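Local coordinates for protein glutaminase 1 (Escherichia coli, PDB 1U60) that hydrolyses L-glutamine to L-glutamate and ammonium, as a homotetrameric member of the glutaminase family, at residues D12-Q17 with V296-K301; V46-N51 with L212-V217; L73-E78 with S125-E130; G248-R253 with R291-V296. All coordinates share one frame; numbering follows the deposited sequence. Where two conformers were deposited one is given.

Contact 1: D12-Q17 with V296-K301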
loop_
_atom_site.group_PDB
_atom_site.type_symbol
_atom_site.label_atom_id
_atom_site.label_comp_id
_atom_site.label_asym_id
_atom_site.label_seq_id
_atom_site.Cartn_x
_atom_site.Cartn_y
_atom_site.Cartn_z
ATOM N N ASP A 12 -18.339 -5.440 20.807
ATOM C CA ASP A 12 -19.277 -6.521 21.186
ATOM C C ASP A 12 -19.808 -7.323 20.004
ATOM O O ASP A 12 -19.760 -8.561 20.005
ATOM C CB ASP A 12 -20.457 -5.953 22.007
ATOM C CG ASP A 12 -20.035 -5.576 23.441
ATOM O OD1 ASP A 12 -18.904 -5.890 23.847
ATOM O OD2 ASP A 12 -20.796 -4.994 24.235
ATOM N N GLN A 13 -20.271 -6.635 18.979
ATOM C CA GLN A 13 -20.792 -7.309 17.785
ATOM C C GLN A 13 -19.708 -8.022 16.991
ATOM O O GLN A 13 -19.930 -9.118 16.472
ATOM C CB GLN A 13 -21.560 -6.309 16.921
ATOM C CG GLN A 13 -22.755 -5.731 17.700
ATOM C CD GLN A 13 -23.687 -4.824 16.898
ATOM O OE1 GLN A 13 -23.406 -4.475 15.740
ATOM N NE2 GLN A 13 -24.812 -4.440 17.522
ATOM N N ALA A 14 -18.516 -7.433 16.892
ATOM C CA ALA A 14 -17.436 -8.143 16.219
ATOM C C ALA A 14 -17.071 -9.446 16.926
ATOM O O ALA A 14 -16.766 -10.439 16.278
ATOM C CB ALA A 14 -16.175 -7.241 16.110
ATOM N N TYR A 15 -17.024 -9.387 18.248
ATOM C CA TYR A 15 -16.699 -10.536 19.081
ATOM C C TYR A 15 -17.827 -11.574 18.920
ATOM O O TYR A 15 -17.567 -12.737 18.654
ATOM C CB TYR A 15 -16.572 -10.112 20.543
ATOM C CG TYR A 15 -16.359 -11.272 21.453
ATOM C CD1 TYR A 15 -15.107 -11.865 21.603
ATOM C CD2 TYR A 15 -17.430 -11.811 22.180
ATOM C CE1 TYR A 15 -14.915 -12.979 22.432
ATOM C CE2 TYR A 15 -17.244 -12.923 23.002
ATOM C CZ TYR A 15 -15.990 -13.503 23.129
ATOM O OH TYR A 15 -15.802 -14.615 23.937
ATOM N N THR A 16 -19.066 -11.136 19.032
ATOM C CA THR A 16 -20.192 -12.114 18.955
ATOM C C THR A 16 -20.195 -12.819 17.625
ATOM O O THR A 16 -20.315 -14.049 17.573
ATOM C CB THR A 16 -21.532 -11.454 19.215
ATOM O OG1 THR A 16 -21.527 -10.870 20.523
ATOM C CG2 THR A 16 -22.712 -12.509 19.190
ATOM N N GLN A 17 -20.006 -12.053 16.555
ATOM C CA GLN A 17 -20.103 -12.569 15.212
ATOM C C GLN A 17 -18.959 -13.523 14.842
ATOM O O GLN A 17 -19.160 -14.471 14.069
ATOM C CB GLN A 17 -20.215 -11.399 14.213
ATOM C CG GLN A 17 -20.222 -11.801 12.747
ATOM C CD GLN A 17 -20.676 -10.684 11.798
ATOM O OE1 GLN A 17 -20.934 -9.541 12.218
ATOM N NE2 GLN A 17 -20.825 -11.035 10.516
ATOM N N VAL A 296 -11.193 -7.281 13.627
ATOM C CA VAL A 296 -10.726 -5.921 13.347
ATOM C C VAL A 296 -11.457 -5.330 12.138
ATOM O O VAL A 296 -11.914 -4.176 12.197
ATOM C CB VAL A 296 -9.212 -5.880 13.131
ATOM C CG1 VAL A 296 -8.790 -4.542 12.578
ATOM C CG2 VAL A 296 -8.437 -6.180 14.481
ATOM N N ALA A 297 -11.557 -6.104 11.055
ATOM C CA ALA A 297 -12.292 -5.651 9.881
ATOM C C ALA A 297 -13.726 -5.290 10.228
ATOM O O ALA A 297 -14.281 -4.312 9.747
ATOM C CB ALA A 297 -12.254 -6.728 8.787
ATOM N N SER A 298 -14.352 -6.113 11.080
ATOM C CA SER A 298 -15.732 -5.860 11.479
ATOM C C SER A 298 -15.900 -4.516 12.202
ATOM O O SER A 298 -16.762 -3.718 11.877
ATOM C CB SER A 298 -16.243 -6.996 12.364
ATOM O OG SER A 298 -17.575 -6.674 12.795
ATOM N N VAL A 299 -15.030 -4.221 13.175
ATOM C CA VAL A 299 -15.109 -2.973 13.882
ATOM C C VAL A 299 -14.965 -1.808 12.886
ATOM O O VAL A 299 -15.750 -0.840 12.904
ATOM C CB VAL A 299 -14.039 -2.900 14.994
ATOM C CG1 VAL A 299 -13.981 -1.476 15.665
ATOM C CG2 VAL A 299 -14.288 -3.956 16.078
ATOM N N ALA A 300 -13.957 -1.917 12.006
ATOM C CA ALA A 300 -13.659 -0.845 11.095
ATOM C C ALA A 300 -14.854 -0.655 10.140
ATOM O O ALA A 300 -15.233 0.486 9.826
ATOM C CB ALA A 300 -12.380 -1.128 10.304
ATOM N N LYS A 301 -15.471 -1.749 9.721
ATOM C CA LYS A 301 -16.590 -1.667 8.771
ATOM C C LYS A 301 -17.823 -1.069 9.457
ATOM O O LYS A 301 -18.542 -0.241 8.893
ATOM C CB LYS A 301 -16.947 -3.041 8.258
ATOM C CG LYS A 301 -18.065 -3.040 7.224
ATOM C CD LYS A 301 -18.067 -4.312 6.385
ATOM C CE LYS A 301 -19.150 -4.265 5.302
ATOM N NZ LYS A 301 -20.136 -5.364 5.487
HETATM O O HOH W 1 -19.411 -6.970 10.954
#
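Ser-298 and a bridging water both lie off the plane of the Gln-17 amide, on the same side of it, and OE1 is the amide atom that takes the water. OE1 of Gln-17 lies 4.5 Å from OG of Ser-298, too far for a direct bond. The water donates to Gln-17 OE1 at 3.2 Å and sits 2.6 Å from Ser-298 OG, so one water-mediated bridge joins the two helices. With OG anti to the backbone N (chi1 177°), the hydroxyl of Ser-298 is carried toward helix 4-18; it also bonds Gln-302 NE2. The other flat group belongs to Tyr-15, which leaves its helix away from the partner segment; its ring meets that of His-19, planes at about 30°.

Beside the bridge the packing is close and plain. The methyl of Ala-14 enters between two side chains one residue apart: its CB is 3.6 Å from Ser-298 OG and 3.8 Å from Val-299 CG2. With only a methyl at this point, the backbones come together to 5.5 Å between the CA atoms of Ala-14 and Ser-298. The axes of the two short helical segments approach to 8.7 Å and run at 141°, roughly antiparallel.

The contact thus pairs helix 4-18 with helix 290-303, the first and last helices of the chain, on one face of the large antiparallel sheet. Val-299 also leans on Val-43, Ile-45 and Ile-276, and Tyr-15 on Val-43 and Ala-55.

Contact 2: V46-N51 with L212-V217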
loop_
_atom_site.group_PDB
_atom_site.type_symbol
_atom_site.label_atom_id
_atom_site.label_comp_id
_atom_site.label_asym_id
_atom_site.label_seq_id
_atom_site.Cartn_x
_atom_site.Cartn_y
_atom_site.Cartn_z
ATOM N N VAL A 46 -8.770 1.371 21.432
ATOM C CA VAL A 46 -8.251 2.418 22.265
ATOM C C VAL A 46 -8.285 3.704 21.442
ATOM O O VAL A 46 -7.670 3.789 20.388
ATOM C CB VAL A 46 -6.849 2.123 22.767
ATOM C CG1 VAL A 46 -6.344 3.371 23.583
ATOM C CG2 VAL A 46 -6.867 0.857 23.650
ATOM N N THR A 47 -9.022 4.710 21.914
ATOM C CA THR A 47 -9.198 5.941 21.131
ATOM C C THR A 47 -8.069 6.910 21.404
ATOM O O THR A 47 -7.374 6.780 22.394
ATOM C CB THR A 47 -10.542 6.661 21.447
ATOM O OG1 THR A 47 -10.519 7.266 22.757
ATOM C CG2 THR A 47 -11.699 5.642 21.486
ATOM N N CYS A 48 -7.934 7.893 20.519
ATOM C CA CYS A 48 -6.948 8.956 20.680
ATOM C C CYS A 48 -7.188 9.807 21.895
ATOM O O CYS A 48 -6.283 10.521 22.352
ATOM C CB CYS A 48 -6.913 9.819 19.421
ATOM S SG CYS A 48 -6.094 8.865 18.154
ATOM N N ASP A 49 -8.382 9.725 22.455
ATOM C CA ASP A 49 -8.670 10.393 23.729
ATOM C C ASP A 49 -8.498 9.536 24.967
ATOM O O ASP A 49 -8.806 9.991 26.058
ATOM C CB ASP A 49 -10.072 11.031 23.708
ATOM C CG ASP A 49 -10.144 12.199 22.751
ATOM O OD1 ASP A 49 -9.196 13.026 22.784
ATOM O OD2 ASP A 49 -11.062 12.357 21.905
ATOM N N GLY A 50 -8.003 8.310 24.810
ATOM C CA GLY A 50 -7.680 7.457 25.920
ATOM C C GLY A 50 -8.822 6.624 26.513
ATOM O O GLY A 50 -8.731 6.131 27.642
ATOM N N ASN A 51 -9.888 6.469 25.766
ATOM C CA ASN A 51 -10.978 5.580 26.146
ATOM C C ASN A 51 -10.763 4.183 25.598
ATOM O O ASN A 51 -10.288 4.035 24.462
ATOM C CB ASN A 51 -12.315 6.175 25.672
ATOM C CG ASN A 51 -12.666 7.420 26.487
ATOM O OD1 ASN A 51 -12.682 7.322 27.721
ATOM N ND2 ASN A 51 -12.780 8.579 25.844
ATOM N N LEU A 212 -0.032 5.503 17.597
ATOM C CA LEU A 212 0.203 5.886 16.231
ATOM C C LEU A 212 -0.961 6.756 15.748
ATOM O O LEU A 212 -0.742 7.800 15.098
ATOM C CB LEU A 212 0.377 4.642 15.390
ATOM C CG LEU A 212 1.564 3.734 15.697
ATOM C CD1 LEU A 212 1.478 2.395 14.890
ATOM C CD2 LEU A 212 2.915 4.454 15.446
ATOM N N ALA A 213 -2.209 6.392 16.058
ATOM C CA ALA A 213 -3.348 7.189 15.598
ATOM C C ALA A 213 -3.295 8.644 16.141
ATOM O O ALA A 213 -3.743 9.563 15.465
ATOM C CB ALA A 213 -4.701 6.525 16.003
ATOM N N ALA A 214 -2.767 8.807 17.365
ATOM C CA ALA A 214 -2.647 10.095 18.044
ATOM C C ALA A 214 -1.405 10.899 17.605
ATOM O O ALA A 214 -1.100 11.954 18.183
ATOM C CB ALA A 214 -2.631 9.902 19.534
ATOM N N GLY A 215 -0.735 10.454 16.545
ATOM C CA GLY A 215 0.440 11.114 16.019
ATOM C C GLY A 215 1.638 10.991 16.944
ATOM O O GLY A 215 2.522 11.870 16.967
ATOM N N GLY A 216 1.694 9.905 17.679
ATOM C CA GLY A 216 2.886 9.624 18.439
ATOM C C GLY A 216 2.734 9.841 19.930
ATOM O O GLY A 216 3.711 9.695 20.660
ATOM N N VAL A 217 1.529 10.188 20.358
ATOM C CA VAL A 217 1.209 10.402 21.780
ATOM C C VAL A 217 0.423 9.215 22.304
ATOM O O VAL A 217 -0.644 8.909 21.781
ATOM C CB VAL A 217 0.359 11.687 21.997
ATOM C CG1 VAL A 217 -0.022 11.898 23.455
ATOM C CG2 VAL A 217 1.116 12.942 21.520
#
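Cys-48 and Ala-214 bring a beta turn and a helix end together, their CA atoms 5.2 Å apart. On one side Thr-47 to Gly-50 form a type I beta turn, closed by Gly-50 N on Thr-47 O and steadied by Thr-47 OG1, which accepts the N-H of Asn-51 at 3.2 Å and, weakly, that of Asp-49. On the other, a helix ends in a Schellman motif with Gly-215 as the C-prime residue at positive phi; Gly-215 N returns to Leu-212 O at 3.0 Å.

One side chain does nearly all the touching. With its sulfur swung opposite the carbonyl carbon (chi1 -73°), Cys-48 sets SG 3.5 Å from Ala-213 CB and 3.9 Å from Ala-214 CB. Between those methyls the sulfur rests on the peptide link, 3.4 Å from Ala-214 N. Cys-48 was modelled in two conformers and these distances hold for one of them, so the close van der Waals contacts of the sulfur are tentative.

Around it, Val-46 of strand 42-47 packs on Ala-206, Thr-207 and Ala-210 of helix 202-213. Backbone bonds from Cys-48 to Val-273 and from Ala-213 to Gly-272 tie both segments to one loop, where the C-terminal end of helix 202-213 meets the end of strand 42-47.

Contact 3: L73-E78 with S125-E130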
loop_
_atom_site.group_PDB
_atom_site.type_symbol
_atom_site.label_atom_id
_atom_site.label_comp_id
_atom_site.label_asym_id
_atom_site.label_seq_id
_atom_site.Cartn_x
_atom_site.Cartn_y
_atom_site.Cartn_z
ATOM N N LEU A 73 10.898 -0.190 14.080
ATOM C CA LEU A 73 10.862 0.775 12.999
ATOM C C LEU A 73 10.663 2.177 13.584
ATOM O O LEU A 73 11.278 3.158 13.145
ATOM C CB LEU A 73 9.741 0.435 12.014
ATOM C CG LEU A 73 9.434 1.458 10.938
ATOM C CD1 LEU A 73 10.758 1.777 10.168
ATOM C CD2 LEU A 73 8.322 1.032 9.993
ATOM N N ALA A 74 9.707 2.295 14.501
ATOM C CA ALA A 74 9.409 3.610 15.089
ATOM C C ALA A 74 10.679 4.178 15.746
ATOM O O ALA A 74 11.049 5.340 15.539
ATOM C CB ALA A 74 8.305 3.501 16.038
ATOM N N LEU A 75 11.409 3.327 16.475
ATOM C CA LEU A 75 12.656 3.768 17.093
ATOM C C LEU A 75 13.720 4.157 16.072
ATOM O O LEU A 75 14.432 5.153 16.239
ATOM C CB LEU A 75 13.165 2.692 18.068
ATOM C CG LEU A 75 14.377 3.091 18.871
ATOM C CD1 LEU A 75 14.174 4.410 19.618
ATOM C CD2 LEU A 75 14.701 1.965 19.795
ATOM N N ALA A 76 13.837 3.384 14.992
ATOM C CA ALA A 76 14.860 3.684 13.984
ATOM C C ALA A 76 14.568 5.036 13.370
ATOM O O ALA A 76 15.477 5.831 13.102
ATOM C CB ALA A 76 14.877 2.656 12.916
ATOM N N LEU A 77 13.295 5.334 13.139
ATOM C CA LEU A 77 12.935 6.635 12.592
ATOM C C LEU A 77 13.301 7.778 13.537
ATOM O O LEU A 77 13.816 8.823 13.103
ATOM C CB LEU A 77 11.453 6.697 12.194
ATOM C CG LEU A 77 10.985 5.889 10.968
ATOM C CD1 LEU A 77 9.497 5.700 11.020
ATOM C CD2 LEU A 77 11.421 6.576 9.677
ATOM N N GLU A 78 13.107 7.588 14.830
ATOM C CA GLU A 78 13.457 8.603 15.807
ATOM C C GLU A 78 14.971 8.763 15.856
ATOM O O GLU A 78 15.473 9.902 15.948
ATOM C CB GLU A 78 12.954 8.246 17.216
ATOM C CG GLU A 78 11.439 8.180 17.359
ATOM C CD GLU A 78 10.786 9.539 17.155
ATOM O OE1 GLU A 78 11.321 10.546 17.694
ATOM O OE2 GLU A 78 9.781 9.628 16.428
ATOM N N SER A 125 19.312 -3.674 13.663
ATOM C CA SER A 125 20.745 -3.386 13.633
ATOM C C SER A 125 21.074 -1.901 13.442
ATOM O O SER A 125 22.218 -1.488 13.723
ATOM C CB SER A 125 21.438 -4.171 12.486
ATOM O OG SER A 125 21.281 -3.539 11.207
ATOM N N LEU A 126 20.105 -1.149 12.934
ATOM C CA LEU A 126 20.199 0.297 12.631
ATOM C C LEU A 126 20.000 1.200 13.843
ATOM O O LEU A 126 20.454 2.345 13.814
ATOM C CB LEU A 126 19.173 0.669 11.542
ATOM C CG LEU A 126 19.193 2.053 10.888
ATOM C CD1 LEU A 126 20.572 2.442 10.391
ATOM C CD2 LEU A 126 18.160 2.138 9.771
ATOM N N ILE A 127 19.339 0.697 14.893
ATOM C CA ILE A 127 19.086 1.408 16.164
ATOM C C ILE A 127 20.411 1.924 16.756
ATOM O O ILE A 127 21.408 1.226 16.684
ATOM C CB ILE A 127 18.351 0.324 17.147
ATOM C CG1 ILE A 127 16.986 0.034 16.590
ATOM C CG2 ILE A 127 18.254 0.673 18.638
ATOM C CD1 ILE A 127 16.343 1.154 16.098
ATOM N N ASN A 128 20.419 3.128 17.321
ATOM C CA ASN A 128 21.615 3.622 18.025
ATOM C C ASN A 128 21.851 2.776 19.299
ATOM O O ASN A 128 20.944 2.536 20.097
ATOM C CB ASN A 128 21.401 5.082 18.490
ATOM C CG ASN A 128 21.410 6.117 17.374
ATOM O OD1 ASN A 128 20.978 7.255 17.610
ATOM N ND2 ASN A 128 21.974 5.791 16.233
ATOM N N ALA A 129 23.069 2.307 19.497
ATOM C CA ALA A 129 23.407 1.475 20.664
ATOM C C ALA A 129 24.908 1.303 20.758
ATOM O O ALA A 129 25.562 1.030 19.748
ATOM C CB ALA A 129 22.781 0.082 20.549
ATOM N N GLU A 130 25.434 1.388 21.973
ATOM C CA GLU A 130 26.869 1.188 22.221
ATOM C C GLU A 130 27.234 -0.271 22.318
ATOM O O GLU A 130 28.391 -0.634 22.118
ATOM C CB GLU A 130 27.247 1.836 23.558
ATOM C CG GLU A 130 27.138 3.334 23.501
ATOM C CD GLU A 130 28.392 3.952 22.938
ATOM O OE1 GLU A 130 29.308 4.247 23.756
ATOM O OE2 GLU A 130 28.469 4.109 21.690
#
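The helix that brings Leu-75 and Ala-76 against Ile-127 also carries a doubly gripped oxygen: Glu-78 OE2 accepts from Asn-230 ND2 and from the backbone N of Gln-227. Asp-79, the next residue of the same helix, accepts the N-H of Asn-128 and so ties the two parts together; Arg-135 NH1 binds Ile-127 O.

Between the side chains the contact is apolar. Ile-127 lies in the loop after helix 117-126, with polyproline-II-like backbone angles, and its CD1 reaches over the facing turn. That terminal carbon nestles between two neighbouring residues, 3.9 Å from Leu-75 CG and 3.8 Å from Ala-76 CB, and lies over the backbone at 3.5 Å from Ala-76 N. The small alanine allows such an approach. The second branch, Ile-127 CG2, meets Leu-75 CD2 at 4.0 Å, and the two side chains cross at about a right angle. Leu-75 offers this flank because CG stands opposite its backbone N (chi1 -174°).

The two helices belong to the helical region of a beta-lactamase-like fold. Ser-66, just ahead of helix 68-80, and Asn-117, at the start of helix 117-126, are predicted to bind substrate. The side chain of Ile-127 lies about 10 Å from that of Tyr-192, another predicted substrate residue, so the packing is near, though not part of, that site.

Contact 4: G248-R253 with R291-V296. With EDO (1,2-ethanediol), chain E.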
loop_
_atom_site.group_PDB
_atom_site.type_symbol
_atom_site.label_atom_id
_atom_site.label_comp_id
_atom_site.label_asym_id
_atom_site.label_seq_id
_atom_site.Cartn_x
_atom_site.Cartn_y
_atom_site.Cartn_z
ATOM N N GLY A 248 -2.157 -6.378 0.394
ATOM C CA GLY A 248 -2.997 -5.757 -0.610
ATOM C C GLY A 248 -4.464 -6.107 -0.425
ATOM O O GLY A 248 -5.365 -5.249 -0.576
ATOM N N ASP A 249 -4.697 -7.360 -0.117
ATOM C CA ASP A 249 -6.081 -7.826 0.194
ATOM C C ASP A 249 -6.687 -7.085 1.363
ATOM O O ASP A 249 -7.849 -6.705 1.348
ATOM C CB ASP A 249 -6.077 -9.333 0.444
ATOM C CG ASP A 249 -5.601 -10.082 -0.738
ATOM O OD1 ASP A 249 -6.253 -9.964 -1.794
ATOM O OD2 ASP A 249 -4.549 -10.747 -0.729
ATOM N N TRP A 250 -5.893 -6.922 2.419
ATOM C CA TRP A 250 -6.265 -6.069 3.514
ATOM C C TRP A 250 -6.530 -4.618 3.143
ATOM O O TRP A 250 -7.537 -4.027 3.547
ATOM C CB TRP A 250 -5.192 -6.158 4.603
ATOM C CG TRP A 250 -5.539 -5.449 5.869
ATOM C CD1 TRP A 250 -5.148 -4.198 6.237
ATOM C CD2 TRP A 250 -6.351 -5.949 6.952
ATOM N NE1 TRP A 250 -5.653 -3.874 7.477
ATOM C CE2 TRP A 250 -6.419 -4.926 7.926
ATOM C CE3 TRP A 250 -7.063 -7.126 7.172
ATOM C CZ2 TRP A 250 -7.119 -5.074 9.109
ATOM C CZ3 TRP A 250 -7.768 -7.268 8.343
ATOM C CH2 TRP A 250 -7.769 -6.254 9.317
ATOM N N ALA A 251 -5.651 -4.021 2.354
ATOM C CA ALA A 251 -5.934 -2.665 1.884
ATOM C C ALA A 251 -7.235 -2.553 1.086
ATOM O O ALA A 251 -7.991 -1.604 1.226
ATOM C CB ALA A 251 -4.778 -2.163 1.044
ATOM N N TYR A 252 -7.492 -3.567 0.248
ATOM C CA TYR A 252 -8.654 -3.652 -0.636
ATOM C C TYR A 252 -9.950 -3.785 0.163
ATOM O O TYR A 252 -10.924 -3.128 -0.113
ATOM C CB TYR A 252 -8.431 -4.851 -1.517
ATOM C CG TYR A 252 -9.354 -5.056 -2.693
ATOM C CD1 TYR A 252 -9.147 -4.403 -3.865
ATOM C CD2 TYR A 252 -10.377 -5.999 -2.632
ATOM C CE1 TYR A 252 -9.946 -4.601 -4.960
ATOM C CE2 TYR A 252 -11.209 -6.216 -3.730
ATOM C CZ TYR A 252 -10.958 -5.550 -4.899
ATOM O OH TYR A 252 -11.785 -5.773 -5.974
ATOM N N ARG A 253 -9.938 -4.623 1.188
ATOM C CA ARG A 253 -11.136 -4.907 1.988
ATOM C C ARG A 253 -11.406 -4.008 3.171
ATOM O O ARG A 253 -12.567 -3.670 3.443
ATOM C CB ARG A 253 -11.085 -6.374 2.435
ATOM C CG ARG A 253 -11.323 -7.369 1.260
ATOM C CD ARG A 253 -12.772 -7.360 0.723
ATOM N NE ARG A 253 -12.950 -8.163 -0.477
ATOM C CZ ARG A 253 -14.043 -8.086 -1.267
ATOM N NH1 ARG A 253 -15.070 -7.293 -0.983
ATOM N NH2 ARG A 253 -14.131 -8.834 -2.318
ATOM N N ARG A 291 -9.582 -15.246 13.042
ATOM C CA ARG A 291 -10.590 -14.486 13.743
ATOM C C ARG A 291 -10.134 -13.031 13.976
ATOM O O ARG A 291 -10.948 -12.124 13.951
ATOM C CB ARG A 291 -10.926 -15.111 15.101
ATOM C CG ARG A 291 -11.558 -16.498 15.075
ATOM C CD ARG A 291 -11.551 -17.118 16.486
ATOM N NE ARG A 291 -11.816 -18.553 16.410
ATOM C CZ ARG A 291 -11.226 -19.441 17.158
ATOM N NH1 ARG A 291 -10.332 -19.073 18.073
ATOM N NH2 ARG A 291 -11.551 -20.715 17.007
ATOM N N GLY A 292 -8.843 -12.849 14.252
ATOM C CA GLY A 292 -8.293 -11.537 14.559
ATOM C C GLY A 292 -8.602 -10.606 13.368
ATOM O O GLY A 292 -8.989 -9.453 13.551
ATOM N N GLN A 293 -8.363 -11.096 12.150
ATOM C CA GLN A 293 -8.570 -10.297 10.949
ATOM C C GLN A 293 -10.012 -9.890 10.826
ATOM O O GLN A 293 -10.335 -8.738 10.562
ATOM C CB GLN A 293 -8.193 -11.073 9.682
ATOM C CG GLN A 293 -6.729 -11.054 9.409
ATOM C CD GLN A 293 -6.315 -11.981 8.274
ATOM O OE1 GLN A 293 -5.939 -11.494 7.172
ATOM N NE2 GLN A 293 -6.345 -13.314 8.527
ATOM N N LYS A 294 -10.896 -10.872 11.019
ATOM C CA LYS A 294 -12.329 -10.653 10.842
ATOM C C LYS A 294 -12.868 -9.705 11.912
ATOM O O LYS A 294 -13.671 -8.855 11.616
ATOM C CB LYS A 294 -13.098 -12.011 10.810
ATOM C CG LYS A 294 -12.855 -12.775 9.514
ATOM C CD LYS A 294 -13.547 -12.179 8.236
ATOM C CE LYS A 294 -12.827 -12.655 6.920
ATOM N NZ LYS A 294 -13.593 -13.670 6.130
ATOM N N MET A 295 -12.398 -9.823 13.147
ATOM C CA MET A 295 -12.911 -8.982 14.210
ATOM C C MET A 295 -12.457 -7.507 14.002
ATOM O O MET A 295 -13.232 -6.592 14.202
ATOM C CB MET A 295 -12.488 -9.515 15.594
ATOM C CG MET A 295 -13.319 -10.753 15.974
ATOM S SD MET A 295 -12.940 -11.274 17.693
ATOM C CE MET A 295 -11.483 -11.956 17.544
ATOM N N VAL A 296 -11.193 -7.281 13.627
ATOM C CA VAL A 296 -10.726 -5.921 13.347
ATOM C C VAL A 296 -11.457 -5.330 12.138
ATOM O O VAL A 296 -11.914 -4.176 12.197
ATOM C CB VAL A 296 -9.212 -5.880 13.131
ATOM C CG1 VAL A 296 -8.790 -4.542 12.578
ATOM C CG2 VAL A 296 -8.437 -6.180 14.481
HETATM C C1 EDO E . -10.858 -16.115 4.488
HETATM O O1 EDO E . -10.297 -17.353 4.073
HETATM C C2 EDO E . -10.715 -15.072 3.395
HETATM O O2 EDO E . -11.443 -13.945 3.827
#
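In the helix layer on the sheet of the beta-lactamase-like fold, near the predicted glutamine site, Trp-250 reaches from helix 247-253 to Gln-293 and Val-296 of the C-terminal helix 290-303. The side chain of Gln-293 is about 9 Å from that of Tyr-244, a predicted substrate residue. Even the nearest CA atoms, those of Trp-250 and Gln-293, stand 8.9 Å apart, so the indole has to bridge the distance. It does so edge-on. With CG opposite the backbone N (chi1 -173°), the six-membered ring extends across, and CZ3 comes to 3.7 Å from the backbone carbonyl O of Gln-293, which lies in the ring plane. Beside it, CH2 touches Val-296 CG1 at 3.8 Å, again at the ring edge and with the two side chains roughly at right angles.

Ile-266 of strand 265-270 in that antiparallel sheet lines the same seam, touching Trp-250, Gln-293 and Val-296 alike. The indole NE1 makes a weak hydrogen bond to Leu-256 O. Helix 247-253 also meets the second subunit, where Tyr-252 OH bonds Pro-82 O of that subunit and Asp-249 OD1 bonds its Gln-86.

Gln-293 passes the tryptophan with its CB 4.1 Å from CZ3, its amide plane tilted 26° from the ring. Ser-289 O and Asp-284 OD2 hold NE2 of that amide. Lys-294 NZ donates to O2 of a bound ethanediol at 3.2 Å, probably a guest from the crystallisation liquor.

Contacts 1 and 4 are near neighbours, their centres about 11 Å apart: both use helix 290-303 and share Val-296, and Met-295 CG packs on Ala-14 O at 3.5 Å. Contact 2 lies at the end of strand 42-47 of the same sheet, its centre about 20 Å from that of contact 1, without touching it. Contact 3 stands on the opposite side of the chain's centre from contacts 1 and 4, in the helical region, about 35 Å from contact 1 between centres. Along the chain, contact 1 encloses the other three, and contact 3 is nested inside contact 2. Predicted substrate residues come near contact 3 (Ile-127 to Tyr-192, about 10 Å between side chains) and contact 4 (Gln-293 to Tyr-244, about 9 Å), whereas contacts 1 and 2 are remote.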